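3'-5' exonuclease crn-4 (Caenorhabditis elegans, PDB 5DK5) degrades RNA and DNA as a metal-dependent 3'-5' exonuclease of the DEDDh family and takes part in apoptotic DNA degradation. Local coordinates at residues T20-D25 and Q104-L109; A45-D50 and N197-L202; C16-L21 and F145-N150; V97-F102 and S137-P142. All coordinates share one frame; numbering follows the deposited sequence.

Contact 1: T20-D25 and Q104-L109; sequences TLLILD and QWLITL
L22 on strand 20-25 reaches across to L106 and W105 on helix 104-109. The two leucines do most of the touching. Methyl CD1 of L22 lies 3.7 Å from methyl CD2 of L106, and the two side chains cross obliquely. L22 has CG anti to its carbonyl carbon (chi1 -57°) and then an extended second torsion. This carries CD1 out from the strand toward the helix. The first bond of the L106 side chain does not point at the strand, but its CD2 methyl ends beside L22. W105 comes in at a looser distance. Its CZ3 is 4.4 Å from L22 CD1, and the methyl approaches the indole obliquely. L109, one turn further along the helix, lays CD1 over one face of the same indole, 3.5 Å above the plane and toward the rim. The helix and strand therefore meet through hydrocarbon alone. The contact joins strand 20-28, which lies between strands 41-50 and 116-120, to helix 95-109 on one face of the sheet. Around the contact, L22 also packs on F116 and F118 of strand 116-120 and on I46 and A48 of strand 41-50, while W105 meets the ring of F62 on strand 55-65.

Contact 2: A45-D50 and N197-L202; sequences AIVAYD and NIATIL
Y49 and V47 of strand 45-50 face A199 and L202 of helix 197-202. All four side chains are buried, and the pairs between them are apolar. The first pair is aliphatic. V47 CG1 stands 4.1 Å from A199 CB. The small alanine lets the helix backbone come near the strand, and the CA atoms of Y49 and A199 are 7.1 Å apart. The second pair sets a methyl against an aromatic ring. L202 CD2 lies 4.0 Å from Y49 CD2 and meets the ring obliquely. Both residues hold CG anti to the backbone N, with chi1 174° for Y49 and 172° for L202, and this extends each side chain into the space between strand and helix. Polar bonding is found at the margin. The hydroxyl of Y49 is hydrogen-bonded to D54. Helix 191-207 also supplies the magnesium ligand D194. The contact packs the helix on the sheet near the metal site, with the V47 side chain about 12 Å from the magnesium ion. Its chemistry implies that the pairing here probably rests on shape and burial of apolar surface, while the one polar group of the four side chains is satisfied by D54.

Contact 3: C16-L21 and F145-N150; sequences CPFDTL and FRQYIN. With IPA (isopropyl alcohol), chain L.
L21 and I149 meet over the face of the RNase H-like exonuclease sheet, on two strands that both flank strand 116-120. The tight part is this single pair. L21 CD2 lies 3.7 Å from I149 CD1, and the side chains cross at about a right angle. Each points CG or CG1 away from its own carbonyl carbon (chi1 -65° and -55°), which sends the terminal methyls toward each other. V119 of the strand in between packs against both residues. The other part is looser. The F18 ring approaches the Q147 amide obliquely, with CZ 4.5 Å from OE1, and the two only graze. C16 SG lies at the edge of the F18 ring, in its plane. The same sulfur accepts a hydrogen bond from F18 N at 3.5 Å, with an N-H...S angle of 162°. N150 ends strand 147-150 and is the N-cap of the next helix, its OD1 bonding to K153 N. Its ND2 bonds to E216. That amide nitrogen also meets an isopropanol, probably from the crystallisation liquor: N150 ND2 donates to O2 of the alcohol at 3.3 Å, with an angle of 158°.

Contact 4: V97-F102 and S137-P142; sequences VVYEQF and SNIQMP
Y99 has CG anti to its backbone N (chi1 179°), which swings the phenol out from helix 95-109 of the RNase H-like exonuclease fold toward I139 and P142. I139 holds CG1 anti to its carbonyl carbon (chi1 -56°), and this brings both CG2 and CD1 to the tyrosine. The contact ties the helix to the loop that follows helix 124-136. Helix 124-136 ends in a Schellman motif, with N138 in positive phi, and the chain then runs extended past the tyrosine. I139 and Y99 slide past each other in opposite directions. I139 CG2 lies 4.0 Å from Y99 CE2, and I139 CD1 is 4.1 Å from Y99 CD2. Y99 and P142 approach each other from opposite directions, P142 CG 3.3 Å from Y99 OH. M134 of helix 124-136 packs against all three residues. The hydroxyl also has a polar link to the loop through a water. Replacing Y99 by an alanine would probably leave I139 and P142 without the ring between them and the helix, and cost the water its tyrosine partner. The water sits 3.0 Å from Y99 OH and donates to the backbone oxygen of Q140, at 3.1 Å from Q140 O.

Overall arrangement
From the N terminus, segment 16-21 leads into strand 20-28, and contacts 1 and 3 start there, sharing T20 and L21. Contact 1 closes a loop to helix 95-109. Contact 3 closes a longer one to strand 147-150. Next comes strand 41-50, antiparallel to strand 20-28 (probable hydrogen bond Y49 N to L21 O). From it contact 2 reaches helix 191-207, crossing contacts 1 and 3. Contact 4 runs from helix 95-109 to the loop before strand 147-150, crosses contact 1 and falls within the spans of contacts 2 and 3. Contacts 1 and 2 set helices on the sheet, contact 3 joins two of its strands and the loop before the first, and contact 4 ties helix to loop.

Contact 1: T20-D25 and Q104-L109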
loop_
_atom_site.group_PDB
_atom_site.type_symbol
_atom_site.label_atom_id
_atom_site.label_comp_id
_atom_site.label_asym_id
_atom_site.label_seq_id
_atom_site.Cartn_x
_atom_site.Cartn_y
_atom_site.Cartn_z
ATOM N N THR B 20 24.909 -20.972 -20.877
ATOM C CA THR B 20 24.685 -20.094 -19.732
ATOM C C THR B 20 23.230 -20.141 -19.277
ATOM O O THR B 20 22.311 -20.064 -20.091
ATOM C CB THR B 20 25.054 -18.634 -20.059
ATOM O OG1 THR B 20 26.398 -18.574 -20.551
ATOM C CG2 THR B 20 24.932 -17.750 -18.821
ATOM N N LEU B 21 23.038 -20.270 -17.967
ATOM C CA LEU B 21 21.713 -20.214 -17.360
ATOM C C LEU B 21 21.669 -19.133 -16.285
ATOM O O LEU B 21 22.479 -19.128 -15.358
ATOM C CB LEU B 21 21.332 -21.568 -16.761
ATOM C CG LEU B 21 21.170 -22.728 -17.745
ATOM C CD1 LEU B 21 20.910 -24.020 -16.992
ATOM C CD2 LEU B 21 20.047 -22.451 -18.737
ATOM N N LEU B 22 20.715 -18.218 -16.421
ATOM C CA LEU B 22 20.558 -17.117 -15.482
ATOM C C LEU B 22 19.408 -17.400 -14.527
ATOM O O LEU B 22 18.247 -17.374 -14.921
ATOM C CB LEU B 22 20.307 -15.805 -16.227
ATOM C CG LEU B 22 21.369 -15.391 -17.248
ATOM C CD1 LEU B 22 20.968 -14.091 -17.928
ATOM C CD2 LEU B 22 22.740 -15.255 -16.596
ATOM N N ILE B 23 19.735 -17.673 -13.270
ATOM C CA ILE B 23 18.711 -17.924 -12.269
ATOM C C ILE B 23 18.084 -16.591 -11.864
ATOM O O ILE B 23 18.724 -15.772 -11.208
ATOM C CB ILE B 23 19.281 -18.642 -11.032
ATOM C CG1 ILE B 23 19.788 -20.037 -11.406
ATOM C CG2 ILE B 23 18.223 -18.765 -9.940
ATOM C CD1 ILE B 23 21.210 -20.066 -11.932
ATOM N N LEU B 24 16.832 -16.387 -12.262
ATOM C CA LEU B 24 16.151 -15.107 -12.084
ATOM C C LEU B 24 15.151 -15.147 -10.932
ATOM O O LEU B 24 14.513 -16.171 -10.689
ATOM C CB LEU B 24 15.445 -14.716 -13.385
ATOM C CG LEU B 24 14.566 -13.466 -13.368
ATOM C CD1 LEU B 24 14.639 -12.770 -14.717
ATOM C CD2 LEU B 24 13.120 -13.811 -13.040
ATOM N N ASP B 25 15.010 -14.021 -10.236
ATOM C CA ASP B 25 14.071 -13.917 -9.124
ATOM C C ASP B 25 13.549 -12.495 -8.936
ATOM O O ASP B 25 14.326 -11.548 -8.814
ATOM C CB ASP B 25 14.723 -14.385 -7.826
ATOM C CG ASP B 25 13.768 -14.344 -6.651
ATOM O OD1 ASP B 25 13.600 -13.263 -6.048
ATOM O OD2 ASP B 25 13.180 -15.395 -6.332
ATOM N N GLN B 104 21.543 -3.677 -20.386
ATOM C CA GLN B 104 22.942 -3.339 -20.611
ATOM C C GLN B 104 23.859 -4.381 -19.978
ATOM O O GLN B 104 24.910 -4.712 -20.527
ATOM C CB GLN B 104 23.253 -1.949 -20.051
ATOM C CG GLN B 104 24.696 -1.512 -20.249
ATOM C CD GLN B 104 25.112 -1.542 -21.703
ATOM O OE1 GLN B 104 24.396 -1.048 -22.574
ATOM N NE2 GLN B 104 26.266 -2.137 -21.977
ATOM N N TRP B 105 23.449 -4.892 -18.822
ATOM C CA TRP B 105 24.205 -5.920 -18.117
ATOM C C TRP B 105 24.368 -7.168 -18.981
ATOM O O TRP B 105 25.442 -7.764 -19.024
ATOM C CB TRP B 105 23.510 -6.267 -16.800
ATOM C CG TRP B 105 24.223 -7.282 -15.959
ATOM C CD1 TRP B 105 25.403 -7.113 -15.295
ATOM C CD2 TRP B 105 23.787 -8.616 -15.673
ATOM N NE1 TRP B 105 25.732 -8.263 -14.619
ATOM C CE2 TRP B 105 24.756 -9.200 -14.834
ATOM C CE3 TRP B 105 22.673 -9.374 -16.047
ATOM C CZ2 TRP B 105 24.646 -10.508 -14.363
ATOM C CZ3 TRP B 105 22.566 -10.673 -15.580
ATOM C CH2 TRP B 105 23.548 -11.227 -14.748
ATOM N N LEU B 106 23.301 -7.556 -19.674
ATOM C CA LEU B 106 23.358 -8.690 -20.590
ATOM C C LEU B 106 24.354 -8.427 -21.714
ATOM O O LEU B 106 25.118 -9.315 -22.098
ATOM C CB LEU B 106 21.976 -8.983 -21.178
ATOM C CG LEU B 106 20.886 -9.429 -20.199
ATOM C CD1 LEU B 106 19.553 -9.538 -20.916
ATOM C CD2 LEU B 106 21.250 -10.753 -19.542
ATOM N N ILE B 107 24.344 -7.205 -22.238
ATOM C CA ILE B 107 25.264 -6.830 -23.307
ATOM C C ILE B 107 26.699 -6.833 -22.795
ATOM O O ILE B 107 27.601 -7.331 -23.469
ATOM C CB ILE B 107 24.922 -5.442 -23.893
ATOM C CG1 ILE B 107 23.528 -5.480 -24.522
ATOM C CG2 ILE B 107 25.968 -5.014 -24.934
ATOM C CD1 ILE B 107 23.071 -4.163 -25.116
ATOM N N THR B 108 26.905 -6.278 -21.603
ATOM C CA THR B 108 28.234 -6.214 -21.009
ATOM C C THR B 108 28.819 -7.609 -20.815
ATOM O O THR B 108 30.019 -7.812 -20.983
ATOM C CB THR B 108 28.212 -5.484 -19.653
ATOM O OG1 THR B 108 27.651 -4.177 -19.821
ATOM C CG2 THR B 108 29.619 -5.351 -19.085
ATOM N N LEU B 109 27.971 -8.567 -20.457
ATOM C CA LEU B 109 28.417 -9.945 -20.288
ATOM C C LEU B 109 28.756 -10.587 -21.630
ATOM O O LEU B 109 29.428 -11.619 -21.682
ATOM C CB LEU B 109 27.349 -10.773 -19.573
ATOM C CG LEU B 109 27.089 -10.473 -18.094
ATOM C CD1 LEU B 109 26.005 -11.394 -17.574
ATOM C CD2 LEU B 109 28.350 -10.612 -17.251
#

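Contact 2: A45-D50 and N197-L202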
loop_
_atom_site.group_PDB
_atom_site.type_symbol
_atom_site.label_atom_id
_atom_site.label_comp_id
_atom_site.label_asym_id
_atom_site.label_seq_id
_atom_site.Cartn_x
_atom_site.Cartn_y
_atom_site.Cartn_z
ATOM N N ALA B 45 16.818 -9.771 -8.980
ATOM C CA ALA B 45 18.008 -10.558 -8.654
ATOM C C ALA B 45 18.289 -11.652 -9.681
ATOM O O ALA B 45 17.400 -12.422 -10.046
ATOM C CB ALA B 45 17.865 -11.171 -7.269
ATOM N N ILE B 46 19.538 -11.712 -10.132
ATOM C CA ILE B 46 19.985 -12.738 -11.069
ATOM C C ILE B 46 21.365 -13.257 -10.670
ATOM O O ILE B 46 22.218 -12.492 -10.219
ATOM C CB ILE B 46 20.047 -12.209 -12.523
ATOM C CG1 ILE B 46 18.674 -11.697 -12.972
ATOM C CG2 ILE B 46 20.533 -13.307 -13.476
ATOM C CD1 ILE B 46 18.680 -11.012 -14.329
ATOM N N VAL B 47 21.566 -14.563 -10.826
ATOM C CA VAL B 47 22.885 -15.170 -10.691
ATOM C C VAL B 47 23.114 -16.110 -11.871
ATOM O O VAL B 47 22.205 -16.826 -12.295
ATOM C CB VAL B 47 23.043 -15.941 -9.360
ATOM C CG1 VAL B 47 22.069 -17.106 -9.282
ATOM C CG2 VAL B 47 24.477 -16.430 -9.193
ATOM N N ALA B 48 24.331 -16.094 -12.403
ATOM C CA ALA B 48 24.654 -16.863 -13.596
ATOM C C ALA B 48 25.189 -18.246 -13.238
ATOM O O ALA B 48 25.901 -18.410 -12.248
ATOM C CB ALA B 48 25.663 -16.110 -14.443
ATOM N N TYR B 49 24.829 -19.236 -14.050
ATOM C CA TYR B 49 25.350 -20.591 -13.904
ATOM C C TYR B 49 26.041 -21.035 -15.186
ATOM O O TYR B 49 25.448 -21.012 -16.264
ATOM C CB TYR B 49 24.231 -21.567 -13.543
ATOM C CG TYR B 49 24.675 -23.011 -13.516
ATOM C CD1 TYR B 49 25.469 -23.495 -12.485
ATOM C CD2 TYR B 49 24.297 -23.892 -14.519
ATOM C CE1 TYR B 49 25.878 -24.815 -12.457
ATOM C CE2 TYR B 49 24.699 -25.213 -14.497
ATOM C CZ TYR B 49 25.489 -25.668 -13.464
ATOM O OH TYR B 49 25.891 -26.980 -13.439
ATOM N N ASP B 50 27.302 -21.434 -15.054
ATOM C CA ASP B 50 28.096 -21.902 -16.184
ATOM C C ASP B 50 27.830 -23.390 -16.398
ATOM O O ASP B 50 28.249 -24.224 -15.596
ATOM C CB ASP B 50 29.582 -21.634 -15.927
ATOM C CG ASP B 50 30.456 -21.930 -17.137
ATOM O OD1 ASP B 50 30.319 -23.015 -17.735
ATOM O OD2 ASP B 50 31.293 -21.072 -17.487
ATOM N N ASN B 197 19.701 -20.468 -3.820
ATOM C CA ASN B 197 19.077 -21.756 -3.540
ATOM C C ASN B 197 18.676 -22.475 -4.823
ATOM O O ASN B 197 18.931 -23.668 -4.979
ATOM C CB ASN B 197 17.852 -21.580 -2.640
ATOM C CG ASN B 197 18.219 -21.478 -1.174
ATOM O OD1 ASN B 197 18.665 -22.453 -0.566
ATOM N ND2 ASN B 197 18.026 -20.299 -0.592
ATOM N N ILE B 198 18.053 -21.742 -5.740
ATOM C CA ILE B 198 17.638 -22.309 -7.017
ATOM C C ILE B 198 18.856 -22.762 -7.816
ATOM O O ILE B 198 18.831 -23.812 -8.460
ATOM C CB ILE B 198 16.818 -21.295 -7.843
ATOM C CG1 ILE B 198 15.479 -21.016 -7.158
ATOM C CG2 ILE B 198 16.567 -21.818 -9.258
ATOM C CD1 ILE B 198 14.728 -19.819 -7.720
ATOM N N ALA B 199 19.917 -21.963 -7.770
ATOM C CA ALA B 199 21.147 -22.277 -8.489
ATOM C C ALA B 199 21.779 -23.562 -7.962
ATOM O O ALA B 199 22.210 -24.413 -8.738
ATOM C CB ALA B 199 22.129 -21.124 -8.382
ATOM N N THR B 200 21.832 -23.695 -6.641
ATOM C CA THR B 200 22.409 -24.880 -6.018
ATOM C C THR B 200 21.552 -26.107 -6.315
ATOM O O THR B 200 22.074 -27.191 -6.575
ATOM C CB THR B 200 22.546 -24.704 -4.497
ATOM O OG1 THR B 200 23.294 -23.514 -4.220
ATOM C CG2 THR B 200 23.255 -25.898 -3.871
ATOM N N ILE B 201 20.236 -25.929 -6.272
ATOM C CA ILE B 201 19.309 -26.991 -6.640
ATOM C C ILE B 201 19.531 -27.383 -8.096
ATOM O O ILE B 201 19.648 -28.565 -8.418
ATOM C CB ILE B 201 17.842 -26.561 -6.434
ATOM C CG1 ILE B 201 17.536 -26.416 -4.942
ATOM C CG2 ILE B 201 16.876 -27.578 -7.046
ATOM C CD1 ILE B 201 16.295 -25.597 -4.649
ATOM N N LEU B 202 19.589 -26.378 -8.965
ATOM C CA LEU B 202 19.818 -26.593 -10.390
ATOM C C LEU B 202 21.090 -27.399 -10.621
ATOM O O LEU B 202 21.106 -28.336 -11.416
ATOM C CB LEU B 202 19.905 -25.250 -11.120
ATOM C CG LEU B 202 20.334 -25.278 -12.590
ATOM C CD1 LEU B 202 19.330 -26.040 -13.436
ATOM C CD2 LEU B 202 20.511 -23.864 -13.111
#

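Contact 3: C16-L21 and F145-N150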
loop_
_atom_site.group_PDB
_atom_site.type_symbol
_atom_site.label_atom_id
_atom_site.label_comp_id
_atom_site.label_asym_id
_atom_site.label_seq_id
_atom_site.Cartn_x
_atom_site.Cartn_y
_atom_site.Cartn_z
ATOM N N CYS B 16 22.113 -29.985 -21.393
ATOM C CA CYS B 16 21.474 -28.681 -21.548
ATOM C C CYS B 16 21.991 -27.971 -22.801
ATOM O O CYS B 16 23.201 -27.887 -23.005
ATOM C CB CYS B 16 21.723 -27.819 -20.312
ATOM S SG CYS B 16 20.992 -26.165 -20.399
ATOM N N PRO B 17 21.078 -27.450 -23.641
ATOM C CA PRO B 17 21.513 -26.834 -24.900
ATOM C C PRO B 17 22.044 -25.407 -24.743
ATOM O O PRO B 17 22.446 -24.801 -25.737
ATOM C CB PRO B 17 20.237 -26.843 -25.738
ATOM C CG PRO B 17 19.152 -26.677 -24.739
ATOM C CD PRO B 17 19.610 -27.413 -23.500
ATOM N N PHE B 18 22.037 -24.882 -23.521
ATOM C CA PHE B 18 22.532 -23.535 -23.246
ATOM C C PHE B 18 23.874 -23.596 -22.523
ATOM O O PHE B 18 24.070 -24.425 -21.638
ATOM C CB PHE B 18 21.522 -22.749 -22.404
ATOM C CG PHE B 18 20.168 -22.628 -23.041
ATOM C CD1 PHE B 18 19.897 -21.605 -23.932
ATOM C CD2 PHE B 18 19.165 -23.536 -22.747
ATOM C CE1 PHE B 18 18.652 -21.490 -24.520
ATOM C CE2 PHE B 18 17.917 -23.425 -23.332
ATOM C CZ PHE B 18 17.662 -22.402 -24.220
ATOM N N ASP B 19 24.795 -22.718 -22.908
ATOM C CA ASP B 19 26.083 -22.617 -22.227
ATOM C C ASP B 19 25.974 -21.765 -20.962
ATOM O O ASP B 19 26.837 -21.830 -20.086
ATOM C CB ASP B 19 27.140 -22.029 -23.165
ATOM C CG ASP B 19 27.791 -23.082 -24.043
ATOM O OD1 ASP B 19 27.115 -24.073 -24.397
ATOM O OD2 ASP B 19 28.984 -22.922 -24.379
ATOM N N THR B 20 24.909 -20.972 -20.877
ATOM C CA THR B 20 24.685 -20.094 -19.732
ATOM C C THR B 20 23.230 -20.141 -19.277
ATOM O O THR B 20 22.311 -20.064 -20.091
ATOM C CB THR B 20 25.054 -18.634 -20.059
ATOM O OG1 THR B 20 26.398 -18.574 -20.551
ATOM C CG2 THR B 20 24.932 -17.750 -18.821
ATOM N N LEU B 21 23.038 -20.270 -17.967
ATOM C CA LEU B 21 21.713 -20.214 -17.360
ATOM C C LEU B 21 21.669 -19.133 -16.285
ATOM O O LEU B 21 22.479 -19.128 -15.358
ATOM C CB LEU B 21 21.332 -21.568 -16.761
ATOM C CG LEU B 21 21.170 -22.728 -17.745
ATOM C CD1 LEU B 21 20.910 -24.020 -16.992
ATOM C CD2 LEU B 21 20.047 -22.451 -18.737
ATOM N N PHE B 145 12.035 -13.486 -22.090
ATOM C CA PHE B 145 11.111 -13.707 -20.978
ATOM C C PHE B 145 9.902 -14.543 -21.411
ATOM O O PHE B 145 9.076 -14.923 -20.579
ATOM C CB PHE B 145 10.620 -12.375 -20.392
ATOM C CG PHE B 145 11.580 -11.720 -19.422
ATOM C CD1 PHE B 145 12.783 -12.315 -19.069
ATOM C CD2 PHE B 145 11.256 -10.502 -18.846
ATOM C CE1 PHE B 145 13.642 -11.701 -18.171
ATOM C CE2 PHE B 145 12.110 -9.886 -17.948
ATOM C CZ PHE B 145 13.302 -10.485 -17.610
ATOM N N ARG B 146 9.795 -14.821 -22.708
ATOM C CA ARG B 146 8.677 -15.597 -23.237
ATOM C C ARG B 146 9.080 -17.053 -23.485
ATOM O O ARG B 146 8.297 -17.851 -24.003
ATOM C CB ARG B 146 8.144 -14.953 -24.517
ATOM C CG ARG B 146 7.425 -13.633 -24.264
ATOM C CD ARG B 146 6.765 -13.080 -25.515
ATOM N NE ARG B 146 5.825 -14.027 -26.106
ATOM C CZ ARG B 146 4.963 -13.723 -27.072
ATOM N NH1 ARG B 146 4.911 -12.490 -27.559
ATOM N NH2 ARG B 146 4.147 -14.653 -27.549
ATOM N N GLN B 147 10.314 -17.383 -23.117
ATOM C CA GLN B 147 10.748 -18.769 -23.011
ATOM C C GLN B 147 11.669 -18.876 -21.804
ATOM O O GLN B 147 12.505 -18.002 -21.578
ATOM C CB GLN B 147 11.455 -19.238 -24.284
ATOM C CG GLN B 147 12.740 -18.485 -24.624
ATOM C CD GLN B 147 13.571 -19.187 -25.683
ATOM O OE1 GLN B 147 14.798 -19.236 -25.590
ATOM N NE2 GLN B 147 12.907 -19.734 -26.696
ATOM N N TYR B 148 11.503 -19.930 -21.015
ATOM C CA TYR B 148 12.285 -20.071 -19.795
ATOM C C TYR B 148 12.212 -21.483 -19.235
ATOM O O TYR B 148 11.511 -22.342 -19.771
ATOM C CB TYR B 148 11.807 -19.070 -18.741
ATOM C CG TYR B 148 10.360 -19.245 -18.348
ATOM C CD1 TYR B 148 9.349 -18.583 -19.033
ATOM C CD2 TYR B 148 10.005 -20.066 -17.288
ATOM C CE1 TYR B 148 8.025 -18.739 -18.675
ATOM C CE2 TYR B 148 8.684 -20.229 -16.921
ATOM C CZ TYR B 148 7.698 -19.562 -17.618
ATOM O OH TYR B 148 6.380 -19.719 -17.261
ATOM N N ILE B 149 12.945 -21.703 -18.150
ATOM C CA ILE B 149 13.024 -23.007 -17.509
ATOM C C ILE B 149 12.337 -22.989 -16.150
ATOM O O ILE B 149 12.822 -22.367 -15.206
ATOM C CB ILE B 149 14.489 -23.452 -17.334
ATOM C CG1 ILE B 149 15.201 -23.432 -18.693
ATOM C CG2 ILE B 149 14.551 -24.837 -16.683
ATOM C CD1 ILE B 149 16.635 -23.917 -18.674
ATOM N N ASN B 150 11.199 -23.668 -16.065
ATOM C CA ASN B 150 10.523 -23.877 -14.792
ATOM C C ASN B 150 11.184 -25.050 -14.080
ATOM O O ASN B 150 10.936 -26.209 -14.412
ATOM C CB ASN B 150 9.032 -24.135 -15.010
ATOM C CG ASN B 150 8.242 -24.146 -13.715
ATOM O OD1 ASN B 150 8.756 -24.504 -12.655
ATOM N ND2 ASN B 150 6.980 -23.751 -13.797
HETATM C C1 IPA L . 4.701 -25.465 -10.833
HETATM C C2 IPA L . 4.848 -24.001 -10.489
HETATM C C3 IPA L . 3.878 -23.630 -9.389
HETATM O O2 IPA L . 4.561 -23.234 -11.633
#

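Contact 4: V97-F102 and S137-P142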
loop_
_atom_site.group_PDB
_atom_site.type_symbol
_atom_site.label_atom_id
_atom_site.label_comp_id
_atom_site.label_asym_id
_atom_site.label_seq_id
_atom_site.Cartn_x
_atom_site.Cartn_y
_atom_site.Cartn_z
ATOM N N VAL B 97 14.097 2.133 -15.323
ATOM C CA VAL B 97 15.527 2.406 -15.239
ATOM C C VAL B 97 16.303 1.127 -14.939
ATOM O O VAL B 97 17.308 0.834 -15.585
ATOM C CB VAL B 97 15.833 3.449 -14.152
ATOM C CG1 VAL B 97 17.339 3.693 -14.036
ATOM C CG2 VAL B 97 15.106 4.749 -14.453
ATOM N N VAL B 98 15.831 0.371 -13.955
ATOM C CA VAL B 98 16.500 -0.856 -13.545
ATOM C C VAL B 98 16.474 -1.892 -14.663
ATOM O O VAL B 98 17.437 -2.634 -14.851
ATOM C CB VAL B 98 15.853 -1.447 -12.283
ATOM C CG1 VAL B 98 16.448 -2.808 -11.949
ATOM C CG2 VAL B 98 16.031 -0.491 -11.112
ATOM N N TYR B 99 15.368 -1.944 -15.399
ATOM C CA TYR B 99 15.256 -2.866 -16.523
ATOM C C TYR B 99 16.235 -2.486 -17.626
ATOM O O TYR B 99 16.790 -3.352 -18.299
ATOM C CB TYR B 99 13.832 -2.892 -17.079
ATOM C CG TYR B 99 13.682 -3.814 -18.269
ATOM C CD1 TYR B 99 13.667 -5.193 -18.108
ATOM C CD2 TYR B 99 13.569 -3.306 -19.558
ATOM C CE1 TYR B 99 13.542 -6.039 -19.195
ATOM C CE2 TYR B 99 13.438 -4.145 -20.649
ATOM C CZ TYR B 99 13.425 -5.509 -20.461
ATOM O OH TYR B 99 13.295 -6.346 -21.546
ATOM N N GLU B 100 16.442 -1.186 -17.811
ATOM C CA GLU B 100 17.400 -0.703 -18.795
ATOM C C GLU B 100 18.820 -1.086 -18.386
ATOM O O GLU B 100 19.640 -1.456 -19.227
ATOM C CB GLU B 100 17.275 0.814 -18.959
ATOM C CG GLU B 100 18.313 1.443 -19.871
ATOM C CD GLU B 100 18.313 0.851 -21.269
ATOM O OE1 GLU B 100 17.237 0.422 -21.740
ATOM O OE2 GLU B 100 19.392 0.812 -21.897
ATOM N N GLN B 101 19.104 -1.003 -17.090
ATOM C CA GLN B 101 20.403 -1.407 -16.564
ATOM C C GLN B 101 20.587 -2.914 -16.721
ATOM O O GLN B 101 21.698 -3.398 -16.939
ATOM C CB GLN B 101 20.536 -1.006 -15.094
ATOM C CG GLN B 101 20.594 0.501 -14.865
ATOM C CD GLN B 101 20.483 0.883 -13.400
ATOM O OE1 GLN B 101 19.905 0.154 -12.594
ATOM N NE2 GLN B 101 21.039 2.035 -13.048
ATOM N N PHE B 102 19.485 -3.647 -16.610
ATOM C CA PHE B 102 19.506 -5.097 -16.752
ATOM C C PHE B 102 19.831 -5.504 -18.187
ATOM O O PHE B 102 20.579 -6.453 -18.414
ATOM C CB PHE B 102 18.161 -5.685 -16.314
ATOM C CG PHE B 102 17.833 -7.002 -16.954
ATOM C CD1 PHE B 102 18.466 -8.163 -16.549
ATOM C CD2 PHE B 102 16.878 -7.079 -17.954
ATOM C CE1 PHE B 102 18.160 -9.375 -17.137
ATOM C CE2 PHE B 102 16.568 -8.288 -18.544
ATOM C CZ PHE B 102 17.208 -9.437 -18.134
ATOM N N SER B 137 4.752 -0.543 -16.831
ATOM C CA SER B 137 5.838 0.278 -17.352
ATOM C C SER B 137 5.707 0.526 -18.851
ATOM O O SER B 137 6.524 1.233 -19.441
ATOM C CB SER B 137 7.178 -0.390 -17.053
ATOM O OG SER B 137 7.293 -0.678 -15.671
ATOM N N ASN B 138 4.675 -0.052 -19.458
ATOM C CA ASN B 138 4.466 0.045 -20.900
ATOM C C ASN B 138 5.700 -0.408 -21.679
ATOM O O ASN B 138 6.127 0.247 -22.632
ATOM C CB ASN B 138 4.094 1.475 -21.296
ATOM C CG ASN B 138 3.617 1.574 -22.736
ATOM O OD1 ASN B 138 3.135 0.597 -23.309
ATOM N ND2 ASN B 138 3.767 2.751 -23.331
ATOM N N ILE B 139 6.272 -1.530 -21.255
ATOM C CA ILE B 139 7.416 -2.119 -21.936
ATOM C C ILE B 139 6.981 -3.401 -22.631
ATOM O O ILE B 139 6.196 -4.179 -22.090
ATOM C CB ILE B 139 8.570 -2.417 -20.959
ATOM C CG1 ILE B 139 8.956 -1.140 -20.206
ATOM C CG2 ILE B 139 9.776 -2.989 -21.711
ATOM C CD1 ILE B 139 10.055 -1.325 -19.179
ATOM N N GLN B 140 7.484 -3.608 -23.842
ATOM C CA GLN B 140 7.172 -4.810 -24.597
ATOM C C GLN B 140 7.803 -6.029 -23.937
ATOM O O GLN B 140 8.972 -6.000 -23.551
ATOM C CB GLN B 140 7.662 -4.675 -26.037
ATOM C CG GLN B 140 7.285 -5.839 -26.930
ATOM C CD GLN B 140 7.708 -5.622 -28.367
ATOM O OE1 GLN B 140 6.906 -5.769 -29.289
ATOM N NE2 GLN B 140 8.972 -5.267 -28.566
ATOM N N MET B 141 7.024 -7.096 -23.808
ATOM C CA MET B 141 7.521 -8.334 -23.223
ATOM C C MET B 141 8.677 -8.878 -24.068
ATOM O O MET B 141 8.477 -9.218 -25.233
ATOM C CB MET B 141 6.398 -9.367 -23.127
ATOM C CG MET B 141 6.712 -10.534 -22.209
ATOM S SD MET B 141 6.690 -10.067 -20.468
ATOM C CE MET B 141 6.927 -11.664 -19.697
ATOM N N PRO B 142 9.892 -8.959 -23.490
ATOM C CA PRO B 142 11.047 -9.380 -24.294
ATOM C C PRO B 142 11.014 -10.859 -24.667
ATOM O O PRO B 142 10.368 -11.662 -23.994
ATOM C CB PRO B 142 12.239 -9.076 -23.382
ATOM C CG PRO B 142 11.693 -9.167 -22.011
ATOM C CD PRO B 142 10.273 -8.680 -22.092
HETATM O O HOH W 1 11.891 -5.211 -23.999
#